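Long-range contact in glutamate racemase (Bacillus anthracis, PDB 2DWU), which belongs to the Asp/Glu/hydantoin racemase family of two-domain alpha/beta enzymes and binds D-glutamic acid in a pocket: residues A107-K112 against D182-L186. Residue numbers count along the deposited sequence, not the author numbering.
Sequences AIKVTK and DTLIL
Ala107 turns its methyl toward strand 183-186 and covers the tip of Ile185 (CB to CD1, 3.6 Å) and the methyl of Thr183 (CB to CG2, 3.9 Å). Residues 107-110 form the last turn of helix 100-110, closed by the hydrogen bond from Thr111 N to Ala107 O (3.0 Å). Thr111 then leaves the helix with phi/psi of -71/143°, and its CA lies 5.9 Å from that of Thr183, the nearest CA pair. Val110 CG2 packs on Thr183 CG2 at 3.6 Å; the m rotamer of Thr183 aims this methyl at the helix and its hydroxyl at Asp182, with OG1 donating to OD1 (2.9 Å). Asp182, chi1 p, spreads its carboxylate across the turn: Thr111 OG1 donates to OD1 (2.7 Å) and Lys112 N to OD2 (2.9 Å, 156° at the hydrogen), while Lys113 N also binds OD2. A water links Val110 O (2.8 Å) to Asp182 O (3.0 Å).

Helix 100-110 thus covers one face of the four-stranded parallel sheet, in which 183-187 lies between 115-120 and 207-210, and helix 195-202, met by Leu184, the other, as in a three-layer alpha/beta/alpha sandwich; Ile116 and Ile209 extend the apolar surface under Ala107. Apolar contacts hold the helix end to the sheet, and one carboxylate, accepting from backbone NH groups and hydroxyls, ties down the turn entering strand 115-120.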
loop_
_atom_site.group_PDB
_atom_site.type_symbol
_atom_site.label_atom_id
_atom_site.label_comp_id
_atom_site.label_asym_id
_atom_site.label_seq_id
_atom_site.Cartn_x
_atom_site.Cartn_y
_atom_site.Cartn_z
ATOM N N ALA B 107 -3.157 1.982 8.121
ATOM C CA ALA B 107 -3.055 2.323 9.543
ATOM C C ALA B 107 -2.207 1.272 10.267
ATOM O O ALA B 107 -1.379 1.611 11.124
ATOM C CB ALA B 107 -4.469 2.399 10.156
ATOM N N ILE B 108 -2.408 0.004 9.927
ATOM C CA ILE B 108 -1.630 -1.081 10.542
ATOM C C ILE B 108 -0.153 -0.920 10.164
ATOM O O ILE B 108 0.747 -1.169 10.972
ATOM C CB ILE B 108 -2.181 -2.465 10.081
ATOM C CG1 ILE B 108 -3.523 -2.706 10.796
ATOM C CG2 ILE B 108 -1.216 -3.604 10.419
ATOM C CD1 ILE B 108 -4.239 -3.969 10.371
ATOM N N LYS B 109 0.107 -0.487 8.934
ATOM C CA LYS B 109 1.487 -0.294 8.501
ATOM C C LYS B 109 2.210 0.833 9.259
ATOM O O LYS B 109 3.391 0.700 9.620
ATOM C CB LYS B 109 1.506 -0.012 6.986
ATOM C CG LYS B 109 2.916 0.246 6.443
ATOM C CD LYS B 109 2.864 0.668 4.978
ATOM C CE LYS B 109 4.136 1.391 4.566
ATOM N NZ LYS B 109 3.807 2.426 3.535
ATOM N N VAL B 110 1.516 1.939 9.543
ATOM C CA VAL B 110 2.176 3.065 10.182
ATOM C C VAL B 110 2.123 3.134 11.701
ATOM O O VAL B 110 2.946 3.839 12.296
ATOM C CB VAL B 110 1.671 4.434 9.625
ATOM C CG1 VAL B 110 1.804 4.456 8.134
ATOM C CG2 VAL B 110 0.243 4.699 10.038
ATOM N N THR B 111 1.201 2.412 12.326
ATOM C CA THR B 111 1.110 2.496 13.787
ATOM C C THR B 111 2.289 1.806 14.441
ATOM O O THR B 111 2.791 0.789 13.952
ATOM C CB THR B 111 -0.223 1.884 14.334
ATOM O OG1 THR B 111 -0.353 2.139 15.748
ATOM C CG2 THR B 111 -0.275 0.387 14.094
ATOM N N LYS B 112 2.748 2.406 15.532
ATOM C CA LYS B 112 3.837 1.836 16.300
ATOM C C LYS B 112 3.259 1.279 17.607
ATOM O O LYS B 112 3.763 0.285 18.126
ATOM C CB LYS B 112 4.896 2.897 16.614
ATOM C CG LYS B 112 5.631 3.450 15.389
ATOM C CD LYS B 112 6.783 4.359 15.826
ATOM C CE LYS B 112 7.523 4.960 14.632
ATOM N NZ LYS B 112 6.632 5.828 13.788
ATOM N N ASP B 182 -1.795 6.956 17.822
ATOM C CA ASP B 182 -0.638 7.485 17.119
ATOM C C ASP B 182 -0.908 7.506 15.612
ATOM O O ASP B 182 -0.036 7.857 14.830
ATOM C CB ASP B 182 0.654 6.688 17.435
ATOM C CG ASP B 182 0.651 5.261 16.886
ATOM O OD1 ASP B 182 -0.345 4.818 16.269
ATOM O OD2 ASP B 182 1.688 4.579 17.093
ATOM N N THR B 183 -2.134 7.155 15.234
ATOM C CA THR B 183 -2.541 7.091 13.828
ATOM C C THR B 183 -4.010 7.521 13.726
ATOM O O THR B 183 -4.802 7.182 14.593
ATOM C CB THR B 183 -2.394 5.618 13.341
ATOM O OG1 THR B 183 -1.028 5.200 13.512
ATOM C CG2 THR B 183 -2.801 5.478 11.859
ATOM N N LEU B 184 -4.377 8.278 12.686
ATOM C CA LEU B 184 -5.763 8.710 12.506
ATOM C C LEU B 184 -6.147 8.494 11.048
ATOM O O LEU B 184 -5.482 9.012 10.149
ATOM C CB LEU B 184 -5.935 10.207 12.829
ATOM C CG LEU B 184 -7.348 10.701 12.457
ATOM C CD1 LEU B 184 -8.326 10.214 13.493
ATOM C CD2 LEU B 184 -7.375 12.229 12.342
ATOM N N ILE B 185 -7.203 7.726 10.824
ATOM C CA ILE B 185 -7.690 7.499 9.471
ATOM C C ILE B 185 -8.746 8.548 9.125
ATOM O O ILE B 185 -9.726 8.731 9.872
ATOM C CB ILE B 185 -8.324 6.106 9.343
ATOM C CG1 ILE B 185 -7.275 5.023 9.641
ATOM C CG2 ILE B 185 -8.932 5.937 7.907
ATOM C CD1 ILE B 185 -7.878 3.609 9.779
ATOM N N LEU B 186 -8.540 9.273 8.024
ATOM C CA LEU B 186 -9.543 10.237 7.565
ATOM C C LEU B 186 -10.595 9.421 6.798
ATOM O O LEU B 186 -10.502 9.249 5.568
ATOM C CB LEU B 186 -8.891 11.263 6.635
ATOM C CG LEU B 186 -7.744 12.064 7.218
ATOM C CD1 LEU B 186 -7.283 13.137 6.196
ATOM C CD2 LEU B 186 -8.197 12.751 8.521
HETATM O O HOH W 1 2.091 6.198 13.448
#